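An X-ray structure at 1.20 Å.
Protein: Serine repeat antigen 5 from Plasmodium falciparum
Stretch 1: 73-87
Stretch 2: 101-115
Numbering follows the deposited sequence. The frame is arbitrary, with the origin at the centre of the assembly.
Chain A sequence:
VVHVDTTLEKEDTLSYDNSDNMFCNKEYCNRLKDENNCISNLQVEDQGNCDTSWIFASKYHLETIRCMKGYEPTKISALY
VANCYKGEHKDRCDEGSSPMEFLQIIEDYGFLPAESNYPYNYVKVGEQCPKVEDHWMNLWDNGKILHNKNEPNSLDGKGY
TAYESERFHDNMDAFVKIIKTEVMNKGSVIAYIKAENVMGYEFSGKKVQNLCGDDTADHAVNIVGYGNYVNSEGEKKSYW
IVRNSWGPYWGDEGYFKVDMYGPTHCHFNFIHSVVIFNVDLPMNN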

# COMPACT_ATOMS: atom_id res chain seq x y z
N PRO A 73 -9.61 -9.16 -9.88
CA PRO A 73 -8.29 -8.59 -9.54
C PRO A 73 -7.59 -7.94 -10.73
O PRO A 73 -6.51 -8.35 -11.16
CB PRO A 73 -7.54 -9.82 -9.00
CG PRO A 73 -8.15 -10.98 -9.73
CD PRO A 73 -9.59 -10.63 -9.93
N THR A 74 -8.19 -6.88 -11.25
CA THR A 74 -7.68 -6.19 -12.42
C THR A 74 -6.74 -5.08 -11.98
O THR A 74 -7.10 -4.26 -11.14
CB THR A 74 -8.84 -5.57 -13.21
OG1 THR A 74 -9.85 -6.55 -13.44
CG2 THR A 74 -8.34 -5.02 -14.52
N LYS A 75 -5.55 -5.05 -12.55
CA LYS A 75 -4.56 -4.06 -12.15
C LYS A 75 -4.86 -2.69 -12.73
O LYS A 75 -5.21 -2.55 -13.91
CB LYS A 75 -3.17 -4.49 -12.60
CG LYS A 75 -2.68 -5.75 -11.94
CD LYS A 75 -2.66 -5.62 -10.43
CE LYS A 75 -1.85 -6.71 -9.78
NZ LYS A 75 -0.45 -6.74 -10.26
N ILE A 76 -4.63 -1.66 -11.90
CA ILE A 76 -4.67 -0.26 -12.31
C ILE A 76 -3.38 0.11 -13.04
O ILE A 76 -2.30 -0.36 -12.67
CB ILE A 76 -4.87 0.62 -11.06
CG1 ILE A 76 -6.25 0.37 -10.45
CG2 ILE A 76 -4.66 2.10 -11.38
CD1 ILE A 76 -6.44 0.88 -9.01
N SER A 77 -3.48 0.97 -14.06
CA SER A 77 -2.29 1.46 -14.76
C SER A 77 -1.54 2.45 -13.88
O SER A 77 -1.93 3.62 -13.77
CB SER A 77 -2.72 2.11 -16.06
OG SER A 77 -1.64 2.80 -16.67
N ALA A 78 -0.41 2.03 -13.31
CA ALA A 78 0.44 2.98 -12.59
C ALA A 78 0.95 4.06 -13.52
O ALA A 78 1.15 5.21 -13.11
CB ALA A 78 1.63 2.26 -11.96
N LEU A 79 1.23 3.70 -14.78
CA LEU A 79 1.81 4.67 -15.71
C LEU A 79 0.85 5.81 -16.02
O LEU A 79 1.27 6.96 -16.16
CB LEU A 79 2.25 3.95 -16.98
CG LEU A 79 3.18 4.73 -17.91
CD1 LEU A 79 4.51 5.02 -17.22
CD2 LEU A 79 3.39 3.97 -19.23
N TYR A 80 -0.45 5.52 -16.09
CA TYR A 80 -1.42 6.59 -16.31
C TYR A 80 -1.38 7.60 -15.17
O TYR A 80 -1.38 8.81 -15.40
CB TYR A 80 -2.82 6.01 -16.47
CG TYR A 80 -3.82 7.04 -16.98
CD1 TYR A 80 -3.97 7.29 -18.33
CD2 TYR A 80 -4.58 7.79 -16.09
CE1 TYR A 80 -4.86 8.25 -18.79
CE2 TYR A 80 -5.48 8.74 -16.54
CZ TYR A 80 -5.61 8.97 -17.89
OH TYR A 80 -6.50 9.93 -18.35
N VAL A 81 -1.34 7.10 -13.93
CA VAL A 81 -1.29 7.98 -12.77
C VAL A 81 0.01 8.76 -12.74
O VAL A 81 0.03 9.93 -12.35
CB VAL A 81 -1.53 7.17 -11.48
CG1 VAL A 81 -1.42 8.07 -10.26
CG2 VAL A 81 -2.88 6.47 -11.56
N ALA A 82 1.12 8.14 -13.14
CA ALA A 82 2.39 8.86 -13.16
C ALA A 82 2.35 10.03 -14.14
O ALA A 82 2.93 11.08 -13.88
CB ALA A 82 3.51 7.93 -13.58
N ASN A 83 1.70 9.85 -15.28
CA ASN A 83 1.89 10.75 -16.40
C ASN A 83 0.78 11.77 -16.57
O ASN A 83 0.96 12.72 -17.33
CB ASN A 83 2.06 9.95 -17.69
CG ASN A 83 3.37 9.18 -17.69
OD1 ASN A 83 4.26 9.45 -16.88
ND2 ASN A 83 3.51 8.24 -18.62
N CYS A 84 -0.34 11.61 -15.89
CA CYS A 84 -1.52 12.45 -16.08
C CYS A 84 -1.72 13.27 -14.81
O CYS A 84 -2.08 12.73 -13.76
CB CYS A 84 -2.73 11.57 -16.38
SG CYS A 84 -2.45 10.58 -17.87
N TYR A 85 -1.48 14.57 -14.91
CA TYR A 85 -1.62 15.48 -13.77
C TYR A 85 -1.83 16.89 -14.30
O TYR A 85 -1.44 17.22 -15.42
CB TYR A 85 -0.38 15.40 -12.87
CG TYR A 85 0.93 15.70 -13.58
CD1 TYR A 85 1.36 17.01 -13.75
CD2 TYR A 85 1.74 14.67 -14.06
CE1 TYR A 85 2.55 17.30 -14.38
CE2 TYR A 85 2.94 14.95 -14.69
CZ TYR A 85 3.34 16.27 -14.84
OH TYR A 85 4.52 16.60 -15.47
N LYS A 86 -2.48 17.72 -13.48
CA LYS A 86 -2.66 19.13 -13.79
C LYS A 86 -1.49 19.95 -13.23
O LYS A 86 -0.80 19.54 -12.30
CB LYS A 86 -3.98 19.61 -13.18
CG LYS A 86 -5.21 18.91 -13.75
N GLY A 87 -1.26 21.12 -13.83
CA GLY A 87 -0.32 22.09 -13.26
C GLY A 87 1.07 22.04 -13.86
O GLY A 87 1.27 21.49 -14.95
N GLU A 101 -1.48 13.04 -3.20
CA GLU A 101 -1.52 13.46 -4.59
C GLU A 101 -2.20 12.41 -5.46
O GLU A 101 -2.89 12.74 -6.43
CB GLU A 101 -0.15 13.83 -5.16
CG GLU A 101 -0.35 14.37 -6.60
CD GLU A 101 0.90 14.77 -7.39
OE1 GLU A 101 2.05 14.56 -6.94
OE2 GLU A 101 0.72 15.31 -8.50
N PHE A 102 -2.00 11.13 -5.14
CA PHE A 102 -2.68 10.07 -5.86
C PHE A 102 -4.19 10.30 -5.90
O PHE A 102 -4.82 10.22 -6.96
CB PHE A 102 -2.32 8.73 -5.22
CG PHE A 102 -2.93 7.55 -5.89
CD1 PHE A 102 -2.22 6.83 -6.87
CD2 PHE A 102 -4.18 7.09 -5.52
CE1 PHE A 102 -2.78 5.73 -7.48
CE2 PHE A 102 -4.74 5.98 -6.12
CZ PHE A 102 -4.03 5.30 -7.11
N LEU A 103 -4.78 10.61 -4.75
CA LEU A 103 -6.22 10.87 -4.75
C LEU A 103 -6.58 12.10 -5.57
O LEU A 103 -7.63 12.14 -6.22
CB LEU A 103 -6.72 11.03 -3.33
CG LEU A 103 -6.73 9.76 -2.49
CD1 LEU A 103 -7.26 10.12 -1.11
CD2 LEU A 103 -7.58 8.67 -3.09
N GLN A 104 -5.74 13.14 -5.54
CA GLN A 104 -6.03 14.34 -6.31
C GLN A 104 -6.07 14.04 -7.80
O GLN A 104 -6.89 14.62 -8.53
CB GLN A 104 -4.97 15.39 -6.03
CG GLN A 104 -5.39 16.77 -6.49
CD GLN A 104 -6.60 17.31 -5.71
OE1 GLN A 104 -6.65 17.21 -4.48
NE2 GLN A 104 -7.57 17.86 -6.42
N ILE A 105 -5.20 13.16 -8.27
CA ILE A 105 -5.19 12.79 -9.68
C ILE A 105 -6.48 12.08 -10.06
O ILE A 105 -7.08 12.37 -11.10
CB ILE A 105 -3.94 11.94 -9.98
CG1 ILE A 105 -2.70 12.83 -9.88
CG2 ILE A 105 -4.05 11.27 -11.35
CD1 ILE A 105 -1.45 12.07 -9.64
N ILE A 106 -6.94 11.16 -9.20
CA ILE A 106 -8.25 10.54 -9.42
C ILE A 106 -9.35 11.59 -9.47
O ILE A 106 -10.25 11.52 -10.31
CB ILE A 106 -8.55 9.50 -8.32
CG1 ILE A 106 -7.61 8.33 -8.45
CG2 ILE A 106 -10.02 9.04 -8.42
CD1 ILE A 106 -7.82 7.32 -7.36
N GLU A 107 -9.35 12.53 -8.52
CA GLU A 107 -10.40 13.55 -8.53
C GLU A 107 -10.37 14.36 -9.82
O GLU A 107 -11.42 14.70 -10.37
CB GLU A 107 -10.21 14.50 -7.34
CG GLU A 107 -10.17 13.81 -5.98
CD GLU A 107 -11.51 13.79 -5.27
OE1 GLU A 107 -12.53 14.10 -5.91
OE2 GLU A 107 -11.54 13.47 -4.07
N ASP A 108 -9.17 14.69 -10.30
CA ASP A 108 -9.03 15.57 -11.44
C ASP A 108 -9.36 14.87 -12.76
O ASP A 108 -9.84 15.52 -13.69
CB ASP A 108 -7.61 16.14 -11.52
CG ASP A 108 -7.29 17.12 -10.39
OD1 ASP A 108 -6.10 17.40 -10.14
OD2 ASP A 108 -8.24 17.61 -9.74
N TYR A 109 -9.09 13.57 -12.86
CA TYR A 109 -9.23 12.85 -14.12
C TYR A 109 -10.43 11.92 -14.17
O TYR A 109 -10.99 11.71 -15.25
CB TYR A 109 -7.93 12.09 -14.45
CG TYR A 109 -6.85 13.04 -14.93
CD1 TYR A 109 -6.10 13.79 -14.02
CD2 TYR A 109 -6.61 13.23 -16.29
CE1 TYR A 109 -5.14 14.68 -14.45
CE2 TYR A 109 -5.65 14.12 -16.73
CZ TYR A 109 -4.93 14.84 -15.81
OH TYR A 109 -3.98 15.73 -16.24
N GLY A 110 -10.88 11.39 -13.03
CA GLY A 110 -12.07 10.54 -13.02
C GLY A 110 -11.91 9.20 -13.70
O GLY A 110 -12.89 8.45 -13.81
N PHE A 111 -10.71 8.85 -14.14
CA PHE A 111 -10.50 7.64 -14.94
C PHE A 111 -9.24 6.95 -14.45
O PHE A 111 -8.18 7.57 -14.34
CB PHE A 111 -10.35 8.01 -16.42
CG PHE A 111 -10.76 6.92 -17.37
CD1 PHE A 111 -11.99 6.97 -18.01
CD2 PHE A 111 -9.91 5.86 -17.64
CE1 PHE A 111 -12.37 5.97 -18.90
CE2 PHE A 111 -10.28 4.86 -18.53
CZ PHE A 111 -11.51 4.91 -19.16
N LEU A 112 -9.36 5.66 -14.14
CA LEU A 112 -8.21 4.82 -13.85
C LEU A 112 -8.23 3.72 -14.90
O LEU A 112 -9.02 2.77 -14.79
CB LEU A 112 -8.26 4.21 -12.45
CG LEU A 112 -8.04 5.21 -11.33
CD1 LEU A 112 -8.31 4.51 -10.02
CD2 LEU A 112 -6.63 5.82 -11.41
N PRO A 113 -7.40 3.81 -15.92
CA PRO A 113 -7.30 2.72 -16.88
C PRO A 113 -6.70 1.48 -16.24
O PRO A 113 -6.00 1.53 -15.22
CB PRO A 113 -6.37 3.27 -17.97
CG PRO A 113 -6.33 4.75 -17.77
CD PRO A 113 -6.54 4.95 -16.30
N ALA A 114 -6.95 0.37 -16.89
CA ALA A 114 -6.31 -0.88 -16.53
C ALA A 114 -4.88 -0.91 -17.05
O ALA A 114 -4.55 -0.32 -18.09
CB ALA A 114 -7.11 -2.04 -17.11
N GLU A 115 -4.03 -1.62 -16.30
CA GLU A 115 -2.66 -1.89 -16.73
C GLU A 115 -2.60 -2.38 -18.17
O GLU A 115 -1.72 -1.97 -18.93
CB GLU A 115 -2.05 -2.94 -15.79
CG GLU A 115 -0.68 -3.45 -16.17
CD GLU A 115 0.40 -2.44 -15.97
OE1 GLU A 115 0.10 -1.34 -15.50
OE2 GLU A 115 1.57 -2.75 -16.26
O HOH W 1 0.99 -0.74 -13.08
O HOH W 2 1.03 1.10 -16.07
O HOH W 3 -3.72 16.36 -11.20

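Each stretch carries a helix, 78-83 in the first and 101-109 in the second. Their axes cross nearly at right angles, 88°, and come no closer than 10.3 Å. The extended segments beside them meet through the backbone at a single beta bridge, Ile76 with Ala114. Glu115 N donates to Lys75 O at 2.8 Å, and Ser77 N donates to Pro113 O, also at 2.8 Å. Both bonds are nearly straight. Gly110 ends the second helix with positive phi, which favours glycine, and the chain then runs on to the bridge.

Ser77 is the N-cap of the first helix. Its OG accepts from Tyr80 N at 3.0 Å. Glu115 reaches the same helix start through water. Its OE1 accepts from water 1 and water 2, which in turn accept from Ala78 N and Leu79 N. A carboxylate suits this place, because the first amides of a helix lack partners within it.

Val81 points toward the second stretch and is buried. Its CG1 lies 3.7 Å from Phe102 CD1 and 4.0 Å from Ile105 CD1, while its CG2 lies 3.8 Å from Leu112 CD2. The branched side chain thus touches both the helix and the segment after it. Ile76 CG2 adds a looser contact, 4.2 Å from Leu112 CD2.

Tyr80 offers a ring face to Pro113, whose CD is 3.5 Å from Tyr80 CD2. The flat ring and the compact proline pack closely in a CH-pi contact.

Tyr109 makes a similar contact further along. Cys84 CB sits over one face of its ring, 3.9 Å from Tyr109 CE2. Beside it, Ile105 CG2 packs 3.4 Å from Cys84 O. At the more open end, water 3 accepts from Lys86 N and donates to Asp108 OD1, linking the stretches where their side chains touch only loosely.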